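Local coordinates for protein CAS6A (Thermus thermophilus, PDB 4C97) that probably acts as a Cas6-family endoribonuclease that processes CRISPR RNA in antiviral defence, at residues S108-P111 against R112-Q115; A163-G166 against V167-A170; P205-T208 against E209-L213. The protein carries 1 engineered substitution. All coordinates share one frame; numbering follows the deposited sequence.

Contact 1 (S108-P111 against R112-Q115)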
loop_
_atom_site.group_PDB
_atom_site.type_symbol
_atom_site.label_atom_id
_atom_site.label_comp_id
_atom_site.label_asym_id
_atom_site.label_seq_id
_atom_site.Cartn_x
_atom_site.Cartn_y
_atom_site.Cartn_z
ATOM N N SER A 108 -7.355 -10.797 -2.735
ATOM C CA SER A 108 -8.486 -10.884 -1.823
ATOM C C SER A 108 -9.697 -10.187 -2.420
ATOM O O SER A 108 -9.725 -9.854 -3.625
ATOM C CB SER A 108 -8.137 -10.282 -0.458
ATOM O OG SER A 108 -9.075 -10.706 0.522
ATOM N N THR A 109 -10.705 -9.955 -1.583
ATOM C CA THR A 109 -11.896 -9.257 -2.030
ATOM C C THR A 109 -12.252 -8.220 -0.988
ATOM O O THR A 109 -11.867 -8.331 0.193
ATOM C CB THR A 109 -13.105 -10.191 -2.198
ATOM O OG1 THR A 109 -13.450 -10.715 -0.923
ATOM C CG2 THR A 109 -12.817 -11.329 -3.180
ATOM N N TYR A 110 -13.011 -7.209 -1.398
ATOM C CA TYR A 110 -13.360 -6.155 -0.455
ATOM C C TYR A 110 -14.167 -6.678 0.730
ATOM O O TYR A 110 -13.878 -6.304 1.864
ATOM C CB TYR A 110 -14.036 -4.954 -1.130
ATOM C CG TYR A 110 -13.012 -4.056 -1.812
ATOM C CD1 TYR A 110 -12.611 -4.265 -3.135
ATOM C CD2 TYR A 110 -12.437 -3.027 -1.118
ATOM C CE1 TYR A 110 -11.670 -3.444 -3.732
ATOM C CE2 TYR A 110 -11.484 -2.202 -1.708
ATOM C CZ TYR A 110 -11.103 -2.428 -3.000
ATOM O OH TYR A 110 -10.154 -1.608 -3.555
ATOM N N PRO A 111 -15.118 -7.607 0.503
ATOM C CA PRO A 111 -15.797 -8.106 1.701
ATOM C C PRO A 111 -14.833 -8.740 2.704
ATOM O O PRO A 111 -15.011 -8.611 3.929
ATOM C CB PRO A 111 -16.786 -9.131 1.136
ATOM C CG PRO A 111 -17.089 -8.590 -0.233
ATOM C CD PRO A 111 -15.784 -8.075 -0.730
ATOM N N ARG A 112 -13.785 -9.373 2.201
ATOM C CA ARG A 112 -12.838 -10.025 3.089
ATOM C C ARG A 112 -12.021 -9.017 3.887
ATOM O O ARG A 112 -11.470 -9.372 4.925
ATOM C CB ARG A 112 -11.932 -10.988 2.324
ATOM C CG ARG A 112 -12.648 -12.297 2.028
ATOM C CD ARG A 112 -11.853 -13.220 1.129
ATOM N NE ARG A 112 -12.552 -14.495 1.077
ATOM C CZ ARG A 112 -12.418 -15.462 1.974
ATOM N NH1 ARG A 112 -11.549 -15.329 2.971
ATOM N NH2 ARG A 112 -13.155 -16.564 1.860
ATOM N N LEU A 113 -11.977 -7.766 3.437
ATOM C CA LEU A 113 -11.234 -6.785 4.217
ATOM C C LEU A 113 -11.958 -6.551 5.522
ATOM O O LEU A 113 -11.342 -6.079 6.481
ATOM C CB LEU A 113 -11.106 -5.463 3.487
ATOM C CG LEU A 113 -10.306 -5.497 2.193
ATOM C CD1 LEU A 113 -10.388 -4.144 1.537
ATOM C CD2 LEU A 113 -8.848 -5.926 2.408
ATOM N N PHE A 114 -13.247 -6.896 5.565
ATOM C CA PHE A 114 -14.064 -6.636 6.727
ATOM C C PHE A 114 -14.273 -7.897 7.567
ATOM O O PHE A 114 -15.201 -7.959 8.351
ATOM C CB PHE A 114 -15.411 -6.065 6.288
ATOM C CG PHE A 114 -15.343 -4.639 5.833
ATOM C CD1 PHE A 114 -15.495 -3.592 6.740
ATOM C CD2 PHE A 114 -15.119 -4.331 4.507
ATOM C CE1 PHE A 114 -15.429 -2.280 6.296
ATOM C CE2 PHE A 114 -15.054 -3.015 4.080
ATOM C CZ PHE A 114 -15.210 -2.000 4.987
ATOM N N GLN A 115 -13.415 -8.897 7.394
ATOM C CA GLN A 115 -13.575 -10.169 8.100
ATOM C C GLN A 115 -13.338 -10.079 9.607
ATOM O O GLN A 115 -13.884 -10.876 10.377
ATOM C CB GLN A 115 -12.691 -11.248 7.497
ATOM C CG GLN A 115 -11.225 -11.043 7.727
ATOM C CD GLN A 115 -10.411 -12.078 6.997
ATOM O OE1 GLN A 115 -10.128 -13.139 7.539
ATOM N NE2 GLN A 115 -10.052 -11.785 5.744
#

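Contact 2 (A163-G166 against V167-A170)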
loop_
_atom_site.group_PDB
_atom_site.type_symbol
_atom_site.label_atom_id
_atom_site.label_comp_id
_atom_site.label_asym_id
_atom_site.label_seq_id
_atom_site.Cartn_x
_atom_site.Cartn_y
_atom_site.Cartn_z
ATOM N N ALA A 163 -18.050 4.580 5.053
ATOM C CA ALA A 163 -18.248 4.568 6.495
ATOM C C ALA A 163 -19.289 5.597 6.902
ATOM O O ALA A 163 -19.303 6.725 6.396
ATOM C CB ALA A 163 -16.953 4.846 7.211
ATOM N N PRO A 164 -20.157 5.230 7.847
ATOM C CA PRO A 164 -21.038 6.247 8.422
ATOM C C PRO A 164 -20.201 7.402 8.965
ATOM O O PRO A 164 -19.086 7.190 9.433
ATOM C CB PRO A 164 -21.744 5.503 9.554
ATOM C CG PRO A 164 -21.753 4.078 9.085
ATOM C CD PRO A 164 -20.429 3.891 8.389
ATOM N N GLU A 165 -20.738 8.612 8.896
ATOM C CA GLU A 165 -19.964 9.795 9.264
ATOM C C GLU A 165 -19.433 9.727 10.699
ATOM O O GLU A 165 -18.298 10.110 10.965
ATOM C CB GLU A 165 -20.805 11.060 9.023
ATOM C CG GLU A 165 -19.994 12.351 9.042
ATOM C CD GLU A 165 -19.046 12.479 7.872
ATOM O OE1 GLU A 165 -19.269 11.804 6.855
ATOM O OE2 GLU A 165 -18.065 13.259 7.962
ATOM N N GLY A 166 -20.249 9.225 11.622
ATOM C CA GLY A 166 -19.814 9.045 12.999
ATOM C C GLY A 166 -18.655 8.067 13.171
ATOM O O GLY A 166 -17.823 8.234 14.084
ATOM N N VAL A 167 -18.621 7.025 12.324
ATOM C CA VAL A 167 -17.507 6.062 12.317
ATOM C C VAL A 167 -16.232 6.740 11.835
ATOM O O VAL A 167 -15.167 6.624 12.449
ATOM C CB VAL A 167 -17.816 4.812 11.436
ATOM C CG1 VAL A 167 -16.569 3.933 11.258
ATOM C CG2 VAL A 167 -18.945 4.028 12.048
ATOM N N ARG A 168 -16.351 7.479 10.737
ATOM C CA ARG A 168 -15.250 8.308 10.251
ATOM C C ARG A 168 -14.752 9.233 11.352
ATOM O O ARG A 168 -13.542 9.334 11.604
ATOM C CB ARG A 168 -15.698 9.120 9.027
ATOM C CG ARG A 168 -14.730 10.209 8.597
ATOM C CD ARG A 168 -15.209 10.952 7.344
ATOM N NE ARG A 168 -14.970 10.188 6.119
ATOM C CZ ARG A 168 -13.939 10.376 5.292
ATOM N NH1 ARG A 168 -13.042 11.338 5.508
ATOM N NH2 ARG A 168 -13.826 9.621 4.216
ATOM N N GLU A 169 -15.680 9.905 12.026
ATOM C CA GLU A 169 -15.303 10.870 13.048
ATOM C C GLU A 169 -14.527 10.181 14.168
ATOM O O GLU A 169 -13.493 10.686 14.635
ATOM C CB GLU A 169 -16.555 11.580 13.602
ATOM C CG GLU A 169 -16.262 12.845 14.387
ATOM C CD GLU A 169 -15.860 12.586 15.830
ATOM O OE1 GLU A 169 -16.136 11.489 16.366
ATOM O OE2 GLU A 169 -15.262 13.500 16.439
ATOM N N ALA A 170 -15.030 9.029 14.609
ATOM C CA ALA A 170 -14.297 8.260 15.617
ATOM C C ALA A 170 -12.904 7.861 15.137
ATOM O O ALA A 170 -11.914 8.033 15.852
ATOM C CB ALA A 170 -15.073 7.042 15.996
HETATM O O HOH W 1 -16.783 8.162 5.611
HETATM O O HOH W 2 -18.237 9.621 16.223
#

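Contact 3 (P205-T208 against E209-L213)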
loop_
_atom_site.group_PDB
_atom_site.type_symbol
_atom_site.label_atom_id
_atom_site.label_comp_id
_atom_site.label_asym_id
_atom_site.label_seq_id
_atom_site.Cartn_x
_atom_site.Cartn_y
_atom_site.Cartn_z
ATOM N N PRO A 205 -10.076 4.324 21.595
ATOM C CA PRO A 205 -10.780 4.142 22.863
ATOM C C PRO A 205 -12.267 4.010 22.645
ATOM O O PRO A 205 -12.843 4.735 21.826
ATOM C CB PRO A 205 -10.482 5.442 23.625
ATOM C CG PRO A 205 -9.259 5.983 22.988
ATOM C CD PRO A 205 -9.329 5.589 21.551
ATOM N N ARG A 206 -12.861 3.118 23.423
ATOM C CA ARG A 206 -14.298 2.857 23.439
ATOM C C ARG A 206 -14.888 2.652 22.062
ATOM O O ARG A 206 -16.023 3.055 21.805
ATOM C CB ARG A 206 -15.047 3.987 24.153
ATOM C CG ARG A 206 -14.542 4.291 25.559
ATOM C CD ARG A 206 -15.027 3.265 26.624
ATOM N NE ARG A 206 -16.471 3.281 26.906
ATOM C CZ ARG A 206 -17.345 2.348 26.524
ATOM N NH1 ARG A 206 -16.963 1.296 25.808
ATOM N NH2 ARG A 206 -18.625 2.469 26.860
ATOM N N ALA A 207 -14.134 2.021 21.170
ATOM C CA ALA A 207 -14.673 1.717 19.852
ATOM C C ALA A 207 -15.942 0.892 19.957
ATOM O O ALA A 207 -15.995 -0.095 20.686
ATOM C CB ALA A 207 -13.652 0.953 19.007
ATOM N N THR A 208 -16.956 1.266 19.185
ATOM C CA THR A 208 -18.085 0.371 18.971
ATOM C C THR A 208 -17.607 -0.823 18.154
ATOM O O THR A 208 -16.520 -0.780 17.574
ATOM C CB THR A 208 -19.189 1.054 18.201
ATOM O OG1 THR A 208 -18.729 1.329 16.877
ATOM C CG2 THR A 208 -19.605 2.353 18.873
ATOM N N GLU A 209 -18.406 -1.882 18.080
ATOM C CA GLU A 209 -18.038 -3.031 17.246
ATOM C C GLU A 209 -17.834 -2.587 15.797
ATOM O O GLU A 209 -16.846 -2.950 15.174
ATOM C CB GLU A 209 -19.096 -4.140 17.293
ATOM C CG GLU A 209 -18.690 -5.389 16.447
ATOM C CD GLU A 209 -19.665 -6.557 16.543
ATOM O OE1 GLU A 209 -20.675 -6.455 17.270
ATOM O OE2 GLU A 209 -19.419 -7.591 15.881
ATOM N N GLU A 210 -18.754 -1.779 15.281
ATOM C CA GLU A 210 -18.676 -1.295 13.907
ATOM C C GLU A 210 -17.373 -0.505 13.659
ATOM O O GLU A 210 -16.653 -0.702 12.666
ATOM C CB GLU A 210 -19.900 -0.434 13.593
ATOM C CG GLU A 210 -19.922 0.116 12.186
ATOM C CD GLU A 210 -21.138 0.993 11.899
ATOM O OE1 GLU A 210 -21.626 1.659 12.834
ATOM O OE2 GLU A 210 -21.597 1.013 10.727
ATOM N N GLU A 211 -17.065 0.392 14.585
ATOM C CA GLU A 211 -15.834 1.178 14.486
ATOM C C GLU A 211 -14.572 0.313 14.493
ATOM O O GLU A 211 -13.628 0.546 13.719
ATOM C CB GLU A 211 -15.785 2.189 15.629
ATOM C CG GLU A 211 -16.780 3.360 15.450
ATOM C CD GLU A 211 -17.000 4.177 16.719
ATOM O OE1 GLU A 211 -16.352 3.879 17.746
ATOM O OE2 GLU A 211 -17.835 5.115 16.687
ATOM N N ALA A 212 -14.547 -0.668 15.399
ATOM C CA ALA A 212 -13.401 -1.568 15.515
ATOM C C ALA A 212 -13.270 -2.445 14.255
ATOM O O ALA A 212 -12.162 -2.756 13.793
ATOM C CB ALA A 212 -13.550 -2.436 16.788
ATOM N N LEU A 213 -14.410 -2.832 13.688
ATOM C CA LEU A 213 -14.369 -3.545 12.411
ATOM C C LEU A 213 -13.777 -2.691 11.269
ATOM O O LEU A 213 -12.908 -3.159 10.508
ATOM C CB LEU A 213 -15.746 -4.049 12.013
ATOM C CG LEU A 213 -15.676 -5.055 10.886
ATOM C CD1 LEU A 213 -15.000 -6.341 11.342
ATOM C CD2 LEU A 213 -17.079 -5.325 10.336
HETATM O O HOH W 3 -20.687 2.609 15.292
#

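Contact 1 (S108-P111 against R112-Q115)
Leu-113 packs against Tyr-110 across a single short helical turn. Both side chains lie next to each other and point the same way, which brings methyl CD1 of Leu-113 to 3.5 Å from CD2 of the Tyr-110 ring. The start of the turn is closed by Thr-109 in the N-cap position. Its OG1 sits between the backbone N and the carbonyl carbon (chi1 64°), a rotation that turns the hydroxyl toward the amide of Arg-112, from which it accepts a weak bond of 3.4 Å to Arg-112 N. The same amide also makes a weak bond to Thr-109 O. The Arg-112 chain runs slantwise past the Thr-109 hydroxyl, its CG nearest, while its CB lies 3.4 Å from OG of Ser-108; beyond CG the chain runs out extended and carries the guanidinium away from the turn.

The stronger backbone bonds reach three residues back. Leu-113 N gives 2.9 Å to Tyr-110 O and Phe-114 N gives 3.0 Å to Pro-111 O, each donor well above the plane of its carbonyl; the bond reaching four back, Leu-113 N to Thr-109 O, is weak. Phe-114 brings the edge of its ring to Tyr-110 O, with CD2 at 3.5 Å. At the far end Arg-112 O takes two bonds from Gln-115, NE2 at 2.9 Å and the backbone N, which come from opposite faces of the carbonyl plane.

This N-capped turn ends strand 91-109 of one five-stranded antiparallel sheet and begins the link to strand 121-127 of the other, against helices 144-158 and 209-225. Phe-114 stacks edge-to-face on Trp-214. Weak bonds thus hold the polar opening of the turn, while buried Tyr-110 and Leu-113 form its apolar side against Leu-7 and Leu-155, the tyrosine OH satisfied by Leu-66 O.

Contact 2 (A163-G166 against V167-A170)
Arg-168 lies over the first turn of helix 165-174 and meets Glu-165 at CB and again at CD. Its CB rests 3.4 Å from Glu-165 O. CG stands anti to the backbone N (chi1 169°), a rotation that sends the chain out across the helix surface, and CD then comes beside the Glu-165 carboxylate, 3.7 Å from OE2. A bend at chi3 swings NE away from that carboxylate. The carboxylate and guanidinium planes are almost parallel, yet the charged groups do not touch, with Glu-165 OE1 4.7 Å from Arg-168 NE. NE instead donates 2.8 Å to a water in the guanidinium plane, and the water in turn donates to Ala-163 O. At the tip, NH2 makes a salt bridge to Glu-156, which also accepts a hydrogen bond from Ala-163 N.

The backbone bonds of the first turn include a weak one from Val-167 N and a nearly straight one of 3.0 Å from Arg-168 N, both to Pro-164 O; Glu-169 N and Ala-170 N reach Glu-165 O and Gly-166 O. A second water links Gly-166 O to Glu-169 OE1. Pro-164, the N-cap residue, lays its ring beside Val-167, CD to CG2 at 4.0 Å, whereas Val-167 CG1 leans on CB of Ala-163.

Arg-168 and Ala-163 touch Leu-152 of helix 144-158, and Val-167 turns to Glu-210 and Trp-214 of helix 209-225, leaving this helix start seated against both.

Contact 3 (P205-T208 against E209-L213)
Thr-208 and Glu-211 hold each other by two reciprocal bonds where the chain enters helix 209-225. Glu-211 N donates to Thr-208 OG1 at 3.0 Å, and in return Thr-208 N donates to Glu-211 OE1, also at 3.0 Å, meeting the carboxylate from 55° out of its plane. For this, Thr-208 OG1 is turned inward over the helix end (chi1 67°), while CG of Glu-211 lies beside its own backbone N (chi1 -73°) and 3.2 Å from Thr-208 OG1, and the extended chain from there crosses the threonine obliquely. These exchanged bonds define a capping box. The first helical bond, Ala-212 N to Thr-208 O at 2.9 Å, lies beside it, and CB of Ala-207 touches CB of Ala-212 at 4.1 Å, the positions joined by a hydrophobic staple. Glu-211 OE1 has a second partner in the salt bridge to Arg-174 of helix 165-174, which helps fix the carboxylate and would favour its charged form.

The outer side is looser. The chains of Glu-209 and Glu-210 are extended, with Glu-210 touching Pro-164 and Val-167, and the polar link from Thr-208 OG1 to the Glu-210 carboxylate runs through a water, 2.8 Å from OG1 and donating to Glu-210 OE1.

Contacts 2 and 3 are neighbours, their centres about 10 Å apart, and each is the start of a helix packed on the other: Ala-170 CB lies 3.4 Å from Glu-211 OE2, and Pro-164 CG 3.5 Å from Glu-210 OE2. The capping glutamate of contact 3 therefore also lines the helix of contact 2. Contact 1, about 18 Å from contact 3 between centres, still reaches it where Phe-114 O meets Leu-213 CD1 at 3.4 Å; it does not touch contact 2, whose nearest atoms are about 7 Å off. Helix 209-225 thus joins all three. The engineered substitution falls within the unmodelled residues 38-44, so its distance from the contacts cannot be given.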